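Local coordinates for protein 3-oxo-tetronate kinase (PDB 3DQQ) that probably phosphorylates 3-oxo-tetronate at the expense of ATP, giving 3-oxo-tetronate 4-phosphate and ADP, as a member of the four-carbon acid sugar kinase family, at residues Gly168-Gln173 against Ala184-Leu189; Tyr247-Arg252 against Gly353-Ile358; Asn265-Phe270 against Glu409-Arg414. All blocks are in the same frame, centred on the assembly; numbering follows the deposited sequence.

Contact 1: residues Gly168-Gln173 against Ala184-Leu189; sequences GVIPAQ and AALSRL
In the sugar-binding N-terminal domain, edge strand 167-170 meets helix 179-191, which follows it after the short helix 172-177. Strand and helix run almost exactly antiparallel: the axes of 168-170 and 184-189 enclose 173° and approach to 9.2 Å. The side chains that meet are all apolar, and the contact turns on one of them, Ile170. Its CG1 branch stands anti to the carbonyl carbon and beside the backbone N; chi1 (-56°) and the next torsion together bring CD1 to the helix. That methyl, Ile170 CD1, is met by two helix residues one turn apart, lying 3.7 Å from Ala185 CB and 3.6 Å from Leu189 CD1. The small alanine lets the isoleucine tip come close to the helix backbone, where Ile170 CD1 is 4.1 Å from Leu186 N. Leu186 does not aim its CB at the strand, yet its end bends nearer, and CD2 reaches the shaft of the isoleucine at CG1, the two side chains crossing at about a right angle. Leu189 crosses Ile170 obliquely instead; its CD1 also lies 3.9 Å from Val169 O and so covers strand backbone. At Gly168 the strand has no side chain, and Leu189 CD1 comes to 4.4 Å from its CA. Ile170 also touches Leu199 of strand 196-199, while Leu186 and Leu189 both rest on Ala197 of that strand. At the end of the strand Pro171 takes the N-cap position of helix 172-177. A helix lying antiparallel over parallel strands, with aliphatic side chains filling the interface, is typical of an alpha/beta layered fold.

Contact 2: residues Tyr247-Arg252 against Gly353-Ile358; sequences YPLSGR and GITRFI
Four hydrogen bonds to two successive carbonyls of residues 247-252 form the polar centre of this contact. Gly251 O is gripped side-on by the Arg356 guanidinium: NH2 donates at 2.9 Å to Gly251 O with an N-H...O angle of 158°, and NE donates to the same oxygen at 3.2 Å. The acceptor lies in the guanidinium plane, at its edge, and NH2 approaches nearly along the C=O axis. With both donors on one atom, the guanidinium is restrained in rotation. Arg252 O is likewise shared, but between backbone donors, Thr355 N at 2.9 Å from it and Arg356 N at 3.2 Å, both in the carbonyl plane.

Van der Waals contact flanks this polar centre. The methyl end of Ile354, CD1, lies 3.5 Å from Arg252 CG, the two side chains crossing obliquely, and the Arg252 chain is bent at chi2 and chi3. The Arg356 shaft runs past the loop before its own bend at chi3 (-74°), its CD 4.1 Å from Pro248 CB and 3.6 Å from Leu249 O.

Two glycines take backbone shapes that a side chain would obstruct. Gly251 has phi 130°, and Gly353, at positive phi, is the C-prime residue of the Schellman motif ending helix 336-351.

Residues 353-358 belong to the nucleotide-binding C-terminal domain. The loop leads into strand 253-257, whose Val254 pairs through its backbone with Arg356 and Ile358. On the other flank of strand 356-360, Thr355 and Phe357 pair with Ser398, while Trp389 of strand 387-392 touches both Pro248 and Arg356.

Contact 3: residues Asn265-Phe270 against Glu409-Arg414; sequences NQQVAF and ESFFIR
Glu409, Gln267 and Phe270 bury the most surface here, each in a different manner. Glu409 has CG anti to the backbone N and an extended chain, which lays its aliphatic part across Phe270 at about a right angle; its CG is 4.0 Å from Phe270 CB. The carboxylate is turned only 17° from the plane of the phenyl ring. The backbone carbonyl of Glu409 lies against the helix, where Gln267 CA makes a CA-H...O contact with Glu409 O at 3.5 Å.

Gln267, extended beyond CG, lies along the start of the other segment. Its NE2 passes 3.5 Å from Phe411 CB, with amide and ring planes 36° apart, and donates a hydrogen bond to Asp408 O. Closer to the backbone, Gln267 CB touches Phe412 CE2 at 3.6 Å. That same ring carbon meets Val268 CG2, whose side chain lies alongside and points the same way.

The setting is the nucleotide-binding C-terminal domain, where helix 262-271 packs against the beginning of helix 411-417. Gln267 lies with its side chain about 7 Å from the side chain of Ser259 and about 7 Å from Gly404, both predicted to bind ATP, so the contact stands next to the probable nucleotide site.

Phe270 reaches out with CG anti to the backbone N, bringing CE2 to 3.6 Å from Ser410 CB and 3.6 Å from Ile413 CD1. Ser410 occupies the N-cap position of helix 411-417, but its OG bonds to Asp408 OD2. The Phe270 ring also meets the ring of His274.

How the contacts relate
From the N terminus, contact 1 comes first and closes a short, almost wholly helical connection of ten residues within the sugar-binding domain. It is complete before the others open and stands apart, its nearest atoms about 35 Å from contact 2 and about 32 Å from contact 3, on the opposite side of the chain's centre. Contacts 2 and 3 close spans of 100 and 138 residues and cross: 247-252 and 265-270 come first, then 353-358 and 409-414. They meet where Ile358 CG2 lies 3.6 Å from Phe412 CD1 and also touches Phe411, so strand 356-360, the loop entering strand 253-257 and helices 262-271 and 411-417 are joined.

Contact 1: residues Gly168-Gln173 against Ala184-Leu189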
loop_
_atom_site.group_PDB
_atom_site.type_symbol
_atom_site.label_atom_id
_atom_site.label_comp_id
_atom_site.label_asym_id
_atom_site.label_seq_id
_atom_site.Cartn_x
_atom_site.Cartn_y
_atom_site.Cartn_z
ATOM N N GLY A 168 0.043 23.172 -30.357
ATOM C CA GLY A 168 1.102 22.850 -31.316
ATOM C C GLY A 168 2.280 22.195 -30.653
ATOM O O GLY A 168 2.190 21.830 -29.521
ATOM N N VAL A 169 3.374 22.022 -31.375
ATOM C CA VAL A 169 4.586 21.359 -30.882
ATOM C C VAL A 169 5.835 22.078 -31.392
ATOM O O VAL A 169 5.854 22.504 -32.500
ATOM C CB VAL A 169 4.665 19.865 -31.303
ATOM C CG1 VAL A 169 5.954 19.236 -30.773
ATOM C CG2 VAL A 169 3.462 19.086 -30.782
ATOM N N ILE A 170 6.849 22.278 -30.551
ATOM C CA ILE A 170 8.174 22.685 -31.001
ATOM C C ILE A 170 9.067 21.476 -30.778
ATOM O O ILE A 170 9.360 21.120 -29.670
ATOM C CB ILE A 170 8.742 23.886 -30.213
ATOM C CG1 ILE A 170 7.786 25.070 -30.269
ATOM C CG2 ILE A 170 10.114 24.308 -30.750
ATOM C CD1 ILE A 170 7.638 25.671 -31.582
ATOM N N PRO A 171 9.513 20.840 -31.838
ATOM C CA PRO A 171 10.355 19.645 -31.667
ATOM C C PRO A 171 11.810 19.904 -31.267
ATOM O O PRO A 171 12.373 20.943 -31.586
ATOM C CB PRO A 171 10.332 19.014 -33.061
ATOM C CG PRO A 171 10.095 20.146 -33.967
ATOM C CD PRO A 171 9.315 21.191 -33.252
ATOM N N ALA A 172 12.411 18.911 -30.627
ATOM C CA ALA A 172 13.839 18.916 -30.242
ATOM C C ALA A 172 14.747 19.488 -31.314
ATOM O O ALA A 172 15.594 20.353 -31.065
ATOM C CB ALA A 172 14.264 17.532 -29.917
ATOM N N GLN A 173 14.553 19.038 -32.533
ATOM C CA GLN A 173 15.388 19.534 -33.628
ATOM C C GLN A 173 15.374 21.052 -33.790
ATOM O O GLN A 173 16.395 21.622 -34.175
ATOM C CB GLN A 173 14.985 18.876 -34.937
ATOM C CG GLN A 173 15.416 17.442 -35.022
ATOM C CD GLN A 173 14.404 16.435 -34.497
ATOM O OE1 GLN A 173 13.314 16.799 -34.009
ATOM N NE2 GLN A 173 14.764 15.131 -34.597
ATOM N N ALA A 184 11.224 31.767 -33.836
ATOM C CA ALA A 184 10.525 31.907 -35.088
ATOM C C ALA A 184 9.385 30.893 -35.127
ATOM O O ALA A 184 8.264 31.235 -35.508
ATOM C CB ALA A 184 11.473 31.723 -36.253
ATOM N N ALA A 185 9.656 29.653 -34.716
ATOM C CA ALA A 185 8.649 28.590 -34.771
ATOM C C ALA A 185 7.486 28.941 -33.806
ATOM O O ALA A 185 6.314 28.687 -34.101
ATOM C CB ALA A 185 9.271 27.252 -34.449
ATOM N N LEU A 186 7.807 29.570 -32.680
ATOM C CA LEU A 186 6.788 29.968 -31.723
ATOM C C LEU A 186 5.864 30.984 -32.338
ATOM O O LEU A 186 4.664 30.800 -32.303
ATOM C CB LEU A 186 7.414 30.509 -30.437
ATOM C CG LEU A 186 7.891 29.419 -29.473
ATOM C CD1 LEU A 186 8.917 29.921 -28.441
ATOM C CD2 LEU A 186 6.661 28.775 -28.815
ATOM N N SER A 187 6.414 32.044 -32.915
ATOM C CA SER A 187 5.611 33.029 -33.644
ATOM C C SER A 187 4.776 32.398 -34.704
ATOM O O SER A 187 3.652 32.778 -34.921
ATOM C CB SER A 187 6.491 33.993 -34.379
ATOM O OG SER A 187 7.345 34.695 -33.503
ATOM N N ARG A 188 5.336 31.449 -35.402
ATOM C CA ARG A 188 4.606 30.840 -36.479
ATOM C C ARG A 188 3.351 30.079 -35.992
ATOM O O ARG A 188 2.269 30.161 -36.614
ATOM C CB ARG A 188 5.537 29.910 -37.216
ATOM C CG ARG A 188 5.145 29.722 -38.644
ATOM C CD ARG A 188 6.178 28.837 -39.460
ATOM N NE ARG A 188 7.622 29.153 -39.232
ATOM C CZ ARG A 188 8.475 28.365 -38.559
ATOM N NH1 ARG A 188 8.048 27.209 -38.002
ATOM N NH2 ARG A 188 9.746 28.734 -38.411
ATOM N N LEU A 189 3.494 29.356 -34.877
ATOM C CA LEU A 189 2.354 28.686 -34.290
ATOM C C LEU A 189 1.272 29.712 -33.942
ATOM O O LEU A 189 0.075 29.524 -34.126
ATOM C CB LEU A 189 2.775 27.888 -33.055
ATOM C CG LEU A 189 3.663 26.681 -33.374
ATOM C CD1 LEU A 189 4.083 25.968 -32.133
ATOM C CD2 LEU A 189 2.944 25.742 -34.287
#

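Contact 2: residues Tyr247-Arg252 against Gly353-Ile358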
loop_
_atom_site.group_PDB
_atom_site.type_symbol
_atom_site.label_atom_id
_atom_site.label_comp_id
_atom_site.label_asym_id
_atom_site.label_seq_id
_atom_site.Cartn_x
_atom_site.Cartn_y
_atom_site.Cartn_z
ATOM N N TYR A 247 19.004 28.103 4.959
ATOM C CA TYR A 247 19.943 27.312 5.759
ATOM C C TYR A 247 19.401 27.164 7.173
ATOM O O TYR A 247 18.911 28.107 7.742
ATOM C CB TYR A 247 21.320 27.963 5.845
ATOM C CG TYR A 247 22.361 26.983 6.336
ATOM C CD1 TYR A 247 23.023 26.141 5.437
ATOM C CD2 TYR A 247 22.631 26.843 7.686
ATOM C CE1 TYR A 247 23.935 25.238 5.852
ATOM C CE2 TYR A 247 23.548 25.944 8.110
ATOM C CZ TYR A 247 24.204 25.138 7.186
ATOM O OH TYR A 247 25.128 24.203 7.606
ATOM N N PRO A 248 19.476 25.968 7.730
ATOM C CA PRO A 248 18.804 25.737 8.989
ATOM C C PRO A 248 19.412 26.454 10.172
ATOM O O PRO A 248 20.609 26.643 10.209
ATOM C CB PRO A 248 18.907 24.216 9.169
ATOM C CG PRO A 248 19.992 23.784 8.318
ATOM C CD PRO A 248 20.097 24.746 7.203
ATOM N N LEU A 249 18.556 26.825 11.122
ATOM C CA LEU A 249 18.924 27.547 12.351
ATOM C C LEU A 249 19.657 26.686 13.369
ATOM O O LEU A 249 19.642 25.484 13.279
ATOM C CB LEU A 249 17.651 28.040 13.044
ATOM C CG LEU A 249 16.702 28.951 12.277
ATOM C CD1 LEU A 249 15.465 29.224 13.105
ATOM C CD2 LEU A 249 17.429 30.209 11.997
ATOM N N SER A 250 20.249 27.312 14.367
ATOM C CA SER A 250 20.826 26.597 15.502
ATOM C C SER A 250 19.791 26.129 16.494
ATOM O O SER A 250 18.755 26.756 16.673
ATOM C CB SER A 250 21.786 27.488 16.272
ATOM O OG SER A 250 23.085 27.325 15.727
ATOM N N GLY A 251 20.103 25.044 17.178
ATOM C CA GLY A 251 19.228 24.554 18.208
ATOM C C GLY A 251 18.960 23.092 18.047
ATOM O O GLY A 251 19.301 22.497 17.032
ATOM N N ARG A 252 18.326 22.512 19.048
ATOM C CA ARG A 252 18.129 21.091 19.038
ATOM C C ARG A 252 17.115 20.691 17.941
ATOM O O ARG A 252 16.258 21.489 17.534
ATOM C CB ARG A 252 17.740 20.595 20.434
ATOM C CG ARG A 252 17.296 19.086 20.449
ATOM C CD ARG A 252 18.432 18.041 20.675
ATOM N NE ARG A 252 18.044 17.104 21.744
ATOM C CZ ARG A 252 17.773 17.448 23.027
ATOM N NH1 ARG A 252 17.831 18.726 23.470
ATOM N NH2 ARG A 252 17.429 16.499 23.890
ATOM N N GLY A 353 11.545 24.573 22.993
ATOM C CA GLY A 353 12.781 24.982 22.359
ATOM C C GLY A 353 13.353 24.140 21.247
ATOM O O GLY A 353 14.401 24.487 20.733
ATOM N N ILE A 354 12.709 23.044 20.851
ATOM C CA ILE A 354 13.154 22.381 19.618
ATOM C C ILE A 354 13.037 23.411 18.508
ATOM O O ILE A 354 12.125 24.230 18.505
ATOM C CB ILE A 354 12.369 21.112 19.238
ATOM C CG1 ILE A 354 12.519 20.076 20.345
ATOM C CG2 ILE A 354 12.886 20.536 17.918
ATOM C CD1 ILE A 354 13.932 19.837 20.764
ATOM N N THR A 355 14.006 23.375 17.606
ATOM C CA THR A 355 14.183 24.402 16.604
ATOM C C THR A 355 14.226 23.821 15.171
ATOM O O THR A 355 13.857 24.499 14.241
ATOM C CB THR A 355 15.463 25.225 16.945
ATOM O OG1 THR A 355 15.358 26.509 16.365
ATOM C CG2 THR A 355 16.690 24.598 16.382
ATOM N N ARG A 356 14.657 22.568 15.026
ATOM C CA ARG A 356 14.744 21.873 13.764
ATOM C C ARG A 356 13.893 20.612 13.760
ATOM O O ARG A 356 14.082 19.750 14.584
ATOM C CB ARG A 356 16.181 21.464 13.534
ATOM C CG ARG A 356 17.059 22.622 13.132
ATOM C CD ARG A 356 18.455 22.160 12.741
ATOM N NE ARG A 356 19.153 21.801 13.958
ATOM C CZ ARG A 356 20.126 20.904 14.058
ATOM N NH1 ARG A 356 20.592 20.238 13.007
ATOM N NH2 ARG A 356 20.660 20.699 15.239
ATOM N N PHE A 357 12.991 20.487 12.794
ATOM C CA PHE A 357 12.075 19.371 12.730
ATOM C C PHE A 357 12.283 18.595 11.438
ATOM O O PHE A 357 12.023 19.104 10.350
ATOM C CB PHE A 357 10.664 19.889 12.739
ATOM C CG PHE A 357 10.225 20.441 14.044
ATOM C CD1 PHE A 357 9.325 19.755 14.835
ATOM C CD2 PHE A 357 10.697 21.658 14.497
ATOM C CE1 PHE A 357 8.907 20.283 16.070
ATOM C CE2 PHE A 357 10.280 22.181 15.727
ATOM C CZ PHE A 357 9.384 21.492 16.502
ATOM N N ILE A 358 12.748 17.360 11.556
ATOM C CA ILE A 358 12.945 16.501 10.421
ATOM C C ILE A 358 11.714 15.593 10.378
ATOM O O ILE A 358 11.499 14.812 11.277
ATOM C CB ILE A 358 14.270 15.713 10.577
ATOM C CG1 ILE A 358 15.433 16.696 10.759
ATOM C CG2 ILE A 358 14.510 14.769 9.381
ATOM C CD1 ILE A 358 16.749 16.068 11.241
#

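Contact 3: residues Asn265-Phe270 against Glu409-Arg414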
loop_
_atom_site.group_PDB
_atom_site.type_symbol
_atom_site.label_atom_id
_atom_site.label_comp_id
_atom_site.label_asym_id
_atom_site.label_seq_id
_atom_site.Cartn_x
_atom_site.Cartn_y
_atom_site.Cartn_z
ATOM N N ASN A 265 10.703 3.169 6.183
ATOM C CA ASN A 265 11.031 2.046 7.040
ATOM C C ASN A 265 12.511 1.826 7.120
ATOM O O ASN A 265 13.025 1.564 8.193
ATOM C CB ASN A 265 10.383 0.776 6.542
ATOM C CG ASN A 265 8.950 0.615 7.028
ATOM O OD1 ASN A 265 8.186 1.602 7.191
ATOM N ND2 ASN A 265 8.562 -0.643 7.271
ATOM N N GLN A 266 13.200 1.932 5.992
ATOM C CA GLN A 266 14.643 1.762 5.992
ATOM C C GLN A 266 15.334 2.850 6.780
ATOM O O GLN A 266 16.258 2.579 7.548
ATOM C CB GLN A 266 15.191 1.772 4.582
ATOM C CG GLN A 266 14.985 0.478 3.836
ATOM C CD GLN A 266 15.460 0.593 2.396
ATOM O OE1 GLN A 266 14.652 0.553 1.448
ATOM N NE2 GLN A 266 16.772 0.788 2.220
ATOM N N GLN A 267 14.886 4.085 6.573
ATOM C CA GLN A 267 15.425 5.250 7.282
ATOM C C GLN A 267 15.249 5.140 8.794
ATOM O O GLN A 267 16.151 5.484 9.536
ATOM C CB GLN A 267 14.803 6.539 6.739
ATOM C CG GLN A 267 15.267 6.861 5.314
ATOM C CD GLN A 267 14.290 7.736 4.497
ATOM O OE1 GLN A 267 13.098 7.816 4.791
ATOM N NE2 GLN A 267 14.806 8.376 3.456
ATOM N N VAL A 268 14.108 4.627 9.249
ATOM C CA VAL A 268 13.848 4.505 10.686
ATOM C C VAL A 268 14.695 3.384 11.256
ATOM O O VAL A 268 15.329 3.545 12.306
ATOM C CB VAL A 268 12.348 4.272 10.990
ATOM C CG1 VAL A 268 12.130 3.857 12.426
ATOM C CG2 VAL A 268 11.564 5.527 10.686
ATOM N N ALA A 269 14.722 2.253 10.553
ATOM C CA ALA A 269 15.525 1.088 10.982
ATOM C C ALA A 269 17.007 1.487 11.125
ATOM O O ALA A 269 17.661 1.124 12.099
ATOM C CB ALA A 269 15.356 -0.041 10.025
ATOM N N PHE A 270 17.506 2.295 10.193
ATOM C CA PHE A 270 18.903 2.742 10.199
ATOM C C PHE A 270 19.165 3.725 11.324
ATOM O O PHE A 270 19.955 3.447 12.223
ATOM C CB PHE A 270 19.245 3.376 8.844
ATOM C CG PHE A 270 20.644 3.937 8.761
ATOM C CD1 PHE A 270 21.726 3.103 8.502
ATOM C CD2 PHE A 270 20.867 5.312 8.902
ATOM C CE1 PHE A 270 23.016 3.618 8.409
ATOM C CE2 PHE A 270 22.162 5.852 8.811
ATOM C CZ PHE A 270 23.241 5.001 8.569
ATOM N N GLU A 409 18.783 5.881 2.604
ATOM C CA GLU A 409 18.807 5.229 3.916
ATOM C C GLU A 409 19.205 6.136 5.075
ATOM O O GLU A 409 18.593 6.105 6.158
ATOM C CB GLU A 409 19.778 4.051 3.850
ATOM C CG GLU A 409 19.542 2.939 4.870
ATOM C CD GLU A 409 20.594 1.817 4.775
ATOM O OE1 GLU A 409 21.778 2.106 4.443
ATOM O OE2 GLU A 409 20.235 0.641 5.037
ATOM N N SER A 410 20.225 6.951 4.848
ATOM C CA SER A 410 20.792 7.749 5.923
ATOM C C SER A 410 20.236 9.173 6.004
ATOM O O SER A 410 20.804 10.024 6.686
ATOM C CB SER A 410 22.309 7.781 5.767
ATOM O OG SER A 410 22.643 8.437 4.566
ATOM N N PHE A 411 19.120 9.428 5.339
ATOM C CA PHE A 411 18.532 10.761 5.302
ATOM C C PHE A 411 18.527 11.503 6.635
ATOM O O PHE A 411 18.986 12.650 6.714
ATOM C CB PHE A 411 17.109 10.669 4.807
ATOM C CG PHE A 411 16.382 11.994 4.777
ATOM C CD1 PHE A 411 16.633 12.916 3.786
ATOM C CD2 PHE A 411 15.407 12.287 5.711
ATOM C CE1 PHE A 411 15.955 14.107 3.751
ATOM C CE2 PHE A 411 14.742 13.465 5.674
ATOM C CZ PHE A 411 15.028 14.386 4.698
ATOM N N PHE A 412 18.022 10.851 7.677
ATOM C CA PHE A 412 17.864 11.501 8.968
ATOM C C PHE A 412 19.203 11.873 9.588
ATOM O O PHE A 412 19.269 12.816 10.408
ATOM C CB PHE A 412 17.117 10.606 9.965
ATOM C CG PHE A 412 15.714 10.274 9.588
ATOM C CD1 PHE A 412 14.878 11.202 9.037
ATOM C CD2 PHE A 412 15.210 9.033 9.848
ATOM C CE1 PHE A 412 13.578 10.885 8.706
ATOM C CE2 PHE A 412 13.878 8.712 9.519
ATOM C CZ PHE A 412 13.077 9.644 8.954
ATOM N N ILE A 413 20.258 11.124 9.250
ATOM C CA ILE A 413 21.598 11.536 9.666
ATOM C C ILE A 413 22.093 12.690 8.791
ATOM O O ILE A 413 22.554 13.699 9.312
ATOM C CB ILE A 413 22.631 10.401 9.633
ATOM C CG1 ILE A 413 22.323 9.371 10.694
ATOM C CG2 ILE A 413 23.986 10.924 9.961
ATOM C CD1 ILE A 413 23.442 8.414 10.925
ATOM N N ARG A 414 21.979 12.561 7.471
ATOM C CA ARG A 414 22.574 13.563 6.592
ATOM C C ARG A 414 21.966 14.904 6.859
ATOM O O ARG A 414 22.693 15.881 6.967
ATOM C CB ARG A 414 22.462 13.179 5.117
ATOM C CG ARG A 414 23.237 11.848 4.855
ATOM C CD ARG A 414 23.533 11.529 3.375
ATOM N NE ARG A 414 22.350 11.761 2.542
ATOM C CZ ARG A 414 22.098 12.888 1.873
ATOM N NH1 ARG A 414 22.937 13.927 1.900
ATOM N NH2 ARG A 414 20.982 12.961 1.159
#